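Local atomic coordinates of cysteine desulfurase (Thermococcus onnurineus, PDB entry 5B89), a protein that probably catalyses the pyridoxal-phosphate-dependent transfer of sulfur from L-cysteine to a sulfur carrier, leaving L-alanine. Residues Phe207-Ala212 against Lys223-Asp228; Ile127-Tyr132 against Leu177-His182. All coordinates share one frame; numbering follows the deposited sequence.

Interaction 1 (Phe207-Ala212 against Lys223-Asp228). With PLP (pyridoxal-5'-phosphate), chain G.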
loop_
_atom_site.group_PDB
_atom_site.type_symbol
_atom_site.label_atom_id
_atom_site.label_comp_id
_atom_site.label_asym_id
_atom_site.label_seq_id
_atom_site.Cartn_x
_atom_site.Cartn_y
_atom_site.Cartn_z
ATOM N N PHE B 207 12.896 6.912 -20.059
ATOM C CA PHE B 207 11.461 7.196 -20.347
ATOM C C PHE B 207 10.513 6.584 -19.246
ATOM O O PHE B 207 10.511 5.373 -19.137
ATOM C CB PHE B 207 11.154 6.683 -21.730
ATOM C CG PHE B 207 9.831 7.230 -22.311
ATOM C CD1 PHE B 207 9.587 8.590 -22.365
ATOM C CD2 PHE B 207 8.890 6.328 -22.771
ATOM C CE1 PHE B 207 8.376 9.041 -22.928
ATOM C CE2 PHE B 207 7.701 6.750 -23.300
ATOM C CZ PHE B 207 7.444 8.094 -23.414
ATOM N N VAL B 208 9.838 7.462 -18.623
ATOM C CA VAL B 208 8.887 7.122 -17.541
ATOM C C VAL B 208 7.477 7.437 -17.997
ATOM O O VAL B 208 7.194 8.573 -18.405
ATOM C CB VAL B 208 9.228 7.901 -16.329
ATOM C CG1 VAL B 208 8.304 7.573 -15.131
ATOM C CG2 VAL B 208 10.673 7.756 -15.858
ATOM N N VAL B 209 6.596 6.444 -17.859
ATOM C CA VAL B 209 5.205 6.595 -18.350
ATOM C C VAL B 209 4.240 6.496 -17.101
ATOM O O VAL B 209 4.240 5.470 -16.403
ATOM C CB VAL B 209 4.802 5.585 -19.382
ATOM C CG1 VAL B 209 3.380 5.761 -19.853
ATOM C CG2 VAL B 209 5.741 5.666 -20.588
ATOM N N ASP B 210 3.421 7.508 -16.918
ATOM C CA ASP B 210 2.305 7.485 -15.956
ATOM C C ASP B 210 1.106 6.978 -16.708
ATOM O O ASP B 210 0.456 7.728 -17.499
ATOM C CB ASP B 210 2.052 8.888 -15.355
ATOM C CG ASP B 210 0.771 9.016 -14.492
ATOM O OD1 ASP B 210 0.054 7.998 -14.443
ATOM O OD2 ASP B 210 0.473 10.165 -14.044
ATOM N N ALA B 211 0.753 5.683 -16.539
ATOM C CA ALA B 211 -0.322 4.997 -17.218
ATOM C C ALA B 211 -1.558 4.889 -16.279
ATOM O O ALA B 211 -2.408 4.014 -16.547
ATOM C CB ALA B 211 0.137 3.675 -17.752
ATOM N N ALA B 212 -1.675 5.744 -15.321
ATOM C CA ALA B 212 -2.775 5.583 -14.339
ATOM C C ALA B 212 -4.092 5.717 -15.055
ATOM O O ALA B 212 -5.044 5.063 -14.612
ATOM C CB ALA B 212 -2.645 6.581 -13.244
ATOM N N LYS B 223 6.796 -2.511 -24.328
ATOM C CA LYS B 223 7.664 -2.601 -25.582
ATOM C C LYS B 223 7.225 -1.532 -26.629
ATOM O O LYS B 223 8.081 -0.713 -27.090
ATOM C CB LYS B 223 7.547 -3.996 -26.164
ATOM C CG LYS B 223 7.951 -5.153 -25.209
ATOM C CD LYS B 223 7.692 -6.618 -25.670
ATOM C CE LYS B 223 6.529 -7.360 -24.929
ATOM N NZ LYS B 223 5.252 -7.591 -25.750
ATOM N N LYS B 224 5.939 -1.448 -26.886
ATOM C CA LYS B 224 5.370 -0.525 -27.834
ATOM C C LYS B 224 5.588 0.885 -27.404
ATOM O O LYS B 224 5.841 1.758 -28.220
ATOM C CB LYS B 224 3.910 -0.733 -28.079
ATOM C CG LYS B 224 3.622 -2.061 -28.660
ATOM C CD LYS B 224 2.221 -2.194 -29.144
ATOM C CE LYS B 224 2.059 -3.655 -29.567
ATOM N NZ LYS B 224 0.660 -3.791 -30.041
ATOM N N LEU B 225 5.549 1.169 -26.092
ATOM C CA LEU B 225 5.695 2.494 -25.580
ATOM C C LEU B 225 7.152 2.903 -25.348
ATOM O O LEU B 225 7.440 4.018 -24.953
ATOM C CB LEU B 225 4.931 2.596 -24.254
ATOM C CG LEU B 225 3.423 2.486 -24.378
ATOM C CD1 LEU B 225 2.834 2.591 -22.952
ATOM C CD2 LEU B 225 2.710 3.437 -25.382
ATOM N N HIS B 226 8.057 1.925 -25.498
ATOM C CA HIS B 226 9.468 2.153 -25.185
ATOM C C HIS B 226 9.751 2.610 -23.795
ATOM O O HIS B 226 10.642 3.331 -23.453
ATOM C CB HIS B 226 10.156 3.144 -26.162
ATOM C CG HIS B 226 9.894 2.855 -27.609
ATOM N ND1 HIS B 226 8.946 3.488 -28.406
ATOM C CD2 HIS B 226 10.410 1.848 -28.343
ATOM C CE1 HIS B 226 8.968 2.915 -29.610
ATOM N NE2 HIS B 226 9.851 1.929 -29.595
ATOM N N ALA B 227 8.916 2.086 -22.866
ATOM C CA ALA B 227 9.041 2.443 -21.461
ATOM C C ALA B 227 10.248 1.794 -20.745
ATOM O O ALA B 227 10.496 0.646 -20.909
ATOM C CB ALA B 227 7.720 2.038 -20.709
ATOM N N ASP B 228 10.907 2.619 -19.960
ATOM C CA ASP B 228 11.888 2.160 -18.994
ATOM C C ASP B 228 11.246 1.960 -17.586
ATOM O O ASP B 228 11.623 1.032 -16.869
ATOM C CB ASP B 228 13.039 3.117 -18.890
ATOM C CG ASP B 228 13.833 3.189 -20.261
ATOM O OD1 ASP B 228 14.112 2.138 -20.828
ATOM O OD2 ASP B 228 14.068 4.354 -20.617
HETATM N N1 PLP G . -1.709 10.103 -12.681
HETATM C C2 PLP G . -2.856 10.170 -13.412
HETATM C C2A PLP G . -2.828 10.551 -14.876
HETATM C C3 PLP G . -4.056 9.912 -12.726
HETATM O O3 PLP G . -5.227 9.961 -13.407
HETATM C C4 PLP G . -4.031 9.520 -11.363
HETATM C C4A PLP G . -5.417 9.304 -10.636
HETATM C C5 PLP G . -2.773 9.401 -10.719
HETATM C C6 PLP G . -1.603 9.714 -11.377
HETATM C C5A PLP G . -2.748 9.025 -9.240
HETATM O O4P PLP G . -3.217 7.650 -9.094
HETATM P P PLP G . -3.308 7.210 -7.611
HETATM O O1P PLP G . -3.870 5.873 -7.696
HETATM O O2P PLP G . -4.263 8.205 -6.948
HETATM O O3P PLP G . -1.980 7.307 -7.019
#
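Phe207 and Asp228 pair where strand 206-210 of the mixed seven-stranded sheet, the core of the large domain of a fold type I pyridoxal-phosphate enzyme, meets the helix-free loop leading to its parallel neighbour, strand 229-233. Two hydrogen bonds grip the Phe207 backbone. Its N donates to Asp228 OD2 (2.9 Å, 165° at the hydrogen), arriving on the anti side of the oxygen and slightly out of the carboxylate plane, while its O accepts from Asp228 N at 2.9 Å. A chi1 of -64° sets Asp228 CG beside its own backbone N, and OD2 reaches the same residue that the amide serves; the other oxygen, OD1, is salt-bridged to Arg250. The Phe207 ring turns its edge to backbone oxygens: CE2 lies 3.2 Å from Leu225 O, and CD2 is 3.5 Å from His226 O. Both oxygens belong to the last two residues of the type I turn from Lys223 to His226. Apolar contact is slighter, with Val209 CG2 4.1 Å from Ala227 CB and CG1 near Leu225 CD1. Beyond the loop contact, the strand's C-terminal end reaches the cofactor. Asp210 OD2 stands 2.6 Å from PLP N1, the place where fold type I enzymes present an aspartate to the pyridine nitrogen. OD1 accepts from Ala212 N, closing an Asx turn that, with the OD2 contact to N1, helps hold the carboxylate's rotation. An alanine in place of Asp210 would probably leave N1 without its carboxylate mate and Ala212 N without its acceptor. Ala212 CB itself lies against one face of the pyridine ring, 3.6 Å from PLP C2.

Interaction 2 (Ile127-Tyr132 against Leu177-His182)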
loop_
_atom_site.group_PDB
_atom_site.type_symbol
_atom_site.label_atom_id
_atom_site.label_comp_id
_atom_site.label_asym_id
_atom_site.label_seq_id
_atom_site.Cartn_x
_atom_site.Cartn_y
_atom_site.Cartn_z
ATOM N N ILE B 127 15.369 17.314 -16.925
ATOM C CA ILE B 127 14.202 16.427 -16.866
ATOM C C ILE B 127 13.121 17.110 -17.690
ATOM O O ILE B 127 12.938 18.238 -17.539
ATOM C CB ILE B 127 13.703 16.218 -15.457
ATOM C CG1 ILE B 127 14.716 15.410 -14.676
ATOM C CG2 ILE B 127 12.403 15.413 -15.434
ATOM C CD1 ILE B 127 14.437 15.407 -13.211
ATOM N N VAL B 128 12.461 16.364 -18.558
ATOM C CA VAL B 128 11.390 16.908 -19.419
ATOM C C VAL B 128 10.072 16.205 -19.042
ATOM O O VAL B 128 10.070 15.004 -18.955
ATOM C CB VAL B 128 11.693 16.739 -20.851
ATOM C CG1 VAL B 128 10.569 17.175 -21.793
ATOM C CG2 VAL B 128 13.012 17.470 -21.197
ATOM N N THR B 129 9.002 17.001 -18.952
ATOM C CA THR B 129 7.674 16.434 -18.782
ATOM C C THR B 129 6.694 17.273 -19.571
ATOM O O THR B 129 7.072 18.116 -20.321
ATOM C CB THR B 129 7.388 16.313 -17.306
ATOM O OG1 THR B 129 6.150 15.626 -17.125
ATOM C CG2 THR B 129 7.151 17.659 -16.689
ATOM N N THR B 130 5.404 16.997 -19.415
ATOM C CA THR B 130 4.321 17.777 -20.065
ATOM C C THR B 130 3.837 18.846 -19.102
ATOM O O THR B 130 3.934 18.706 -17.915
ATOM C CB THR B 130 3.146 16.911 -20.579
ATOM O OG1 THR B 130 2.220 16.669 -19.498
ATOM C CG2 THR B 130 3.536 15.668 -21.175
ATOM N N PRO B 131 3.095 19.808 -19.613
ATOM C CA PRO B 131 2.513 20.784 -18.727
ATOM C C PRO B 131 1.179 20.349 -18.226
ATOM O O PRO B 131 0.548 21.140 -17.610
ATOM C CB PRO B 131 2.278 21.990 -19.617
ATOM C CG PRO B 131 2.147 21.439 -20.965
ATOM C CD PRO B 131 2.943 20.168 -21.019
ATOM N N TYR B 132 0.758 19.139 -18.485
ATOM C CA TYR B 132 -0.560 18.721 -18.081
ATOM C C TYR B 132 -0.579 17.638 -17.038
ATOM O O TYR B 132 -1.596 17.035 -16.793
ATOM C CB TYR B 132 -1.328 18.204 -19.298
ATOM C CG TYR B 132 -1.204 18.973 -20.593
ATOM C CD1 TYR B 132 -1.877 20.143 -20.789
ATOM C CD2 TYR B 132 -0.508 18.477 -21.620
ATOM C CE1 TYR B 132 -1.797 20.829 -21.980
ATOM C CE2 TYR B 132 -0.423 19.143 -22.802
ATOM C CZ TYR B 132 -1.067 20.335 -22.969
ATOM O OH TYR B 132 -0.950 20.978 -24.144
ATOM N N LEU B 177 16.130 12.387 -18.373
ATOM C CA LEU B 177 14.896 11.609 -18.062
ATOM C C LEU B 177 13.731 12.443 -18.614
ATOM O O LEU B 177 13.705 13.658 -18.510
ATOM C CB LEU B 177 14.817 11.380 -16.575
ATOM C CG LEU B 177 13.595 10.509 -16.096
ATOM C CD1 LEU B 177 13.987 9.636 -14.898
ATOM C CD2 LEU B 177 12.389 11.344 -15.768
ATOM N N VAL B 178 12.771 11.683 -19.108
ATOM C CA VAL B 178 11.509 12.211 -19.691
ATOM C C VAL B 178 10.385 11.462 -18.939
ATOM O O VAL B 178 10.408 10.193 -18.973
ATOM C CB VAL B 178 11.428 11.976 -21.136
ATOM C CG1 VAL B 178 10.102 12.440 -21.728
ATOM C CG2 VAL B 178 12.546 12.675 -21.947
ATOM N N ALA B 179 9.445 12.203 -18.382
ATOM C CA ALA B 179 8.300 11.622 -17.714
ATOM C C ALA B 179 7.025 12.167 -18.319
ATOM O O ALA B 179 6.825 13.331 -18.341
ATOM C CB ALA B 179 8.340 11.918 -16.238
ATOM N N VAL B 180 6.167 11.287 -18.791
ATOM C CA VAL B 180 4.912 11.746 -19.375
ATOM C C VAL B 180 3.726 10.871 -18.996
ATOM O O VAL B 180 3.839 9.707 -18.758
ATOM C CB VAL B 180 4.967 11.822 -20.904
ATOM C CG1 VAL B 180 6.133 12.714 -21.362
ATOM C CG2 VAL B 180 5.094 10.448 -21.478
ATOM N N GLN B 181 2.567 11.502 -19.006
ATOM C CA GLN B 181 1.364 10.790 -18.757
ATOM C C GLN B 181 0.902 10.239 -20.097
ATOM O O GLN B 181 1.087 10.811 -21.073
ATOM C CB GLN B 181 0.297 11.719 -18.191
ATOM C CG GLN B 181 -0.193 12.707 -19.189
ATOM C CD GLN B 181 -1.006 13.853 -18.620
ATOM O OE1 GLN B 181 -1.233 13.958 -17.445
ATOM N NE2 GLN B 181 -1.449 14.688 -19.493
ATOM N N HIS B 182 0.317 9.073 -20.096
ATOM C CA HIS B 182 -0.276 8.529 -21.267
ATOM C C HIS B 182 -1.569 9.243 -21.628
ATOM O O HIS B 182 -1.836 9.591 -22.816
ATOM C CB HIS B 182 -0.493 7.029 -21.072
ATOM C CG HIS B 182 -0.817 6.249 -22.241
ATOM N ND1 HIS B 182 -0.877 4.859 -22.198
ATOM C CD2 HIS B 182 -1.143 6.578 -23.523
ATOM C CE1 HIS B 182 -1.183 4.376 -23.377
ATOM N NE2 HIS B 182 -1.349 5.402 -24.197
#
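Ile127 and Leu177 open a parallel pairing of strands 126-129 and 177-181, neighbours in the seven-stranded sheet of the fold type I large domain; the two short segments run 17° from exactly parallel. On one face of the sheet Ile127 CG2 lies 4.1 Å from Leu177 CD2, the two side chains side by side and pointing the same way. Val128 faces the other side with Val178, and its backbone bonds both ways: N donates to Leu177 O (3.0 Å) and O accepts from Ala179 N (2.9 Å), the offset pattern of parallel strands. At Thr129 the pattern changes. A side chain takes the next bond, OG1 donating to Ala179 O at 2.7 Å from a position tilted 28° out of the carbonyl plane. OG1 gets there by standing anti to its own backbone N (chi1 -174°), beside the carbonyl carbon. Thr130, past the strand end, crosses Val180 at about a right angle, with its CG2 3.9 Å from Val180 CG1. Its hydroxyl faces polar partners: OG1 accepts from Tyr132 N (3.0 Å), an ST turn, and is also hydrogen-bonded to Glu133 OE2, which takes Gln181 N as well. Glu133 thus ties the turn to the end of the opposing strand, where Gln181, close to the bound pyridoxal phosphate, lies beside Tyr132. The hydroxyl of Tyr132 is hydrogen-bonded to Asp158 O. One face of the Tyr132 ring is covered by the neighbouring proline, Pro131 CG sitting over its centre, 3.8 Å above the ring plane.

How the interactions relate
Both contacts are buried and belong to the same sheet: strands 177-181 of interaction 2 and 206-210 of interaction 1 are adjacent, probably bonded from Val208 N to Val178 O (2.8 Å) and from Asp210 N to Val180 O. The Phe207 ring also packs across, CZ lying near Val180 CG2. Their chemistry differs with their place. Interaction 2 joins two strands by regular backbone bonding and paired aliphatic groups, with polar side chains taking over where the strands end. Interaction 1 joins a strand to a loop through one backbone and one carboxylate hydrogen bond, with an aromatic edge against carbonyl oxygens, and its strand carries on to the cofactor, which interaction 2 approaches, without touching, at Gln181.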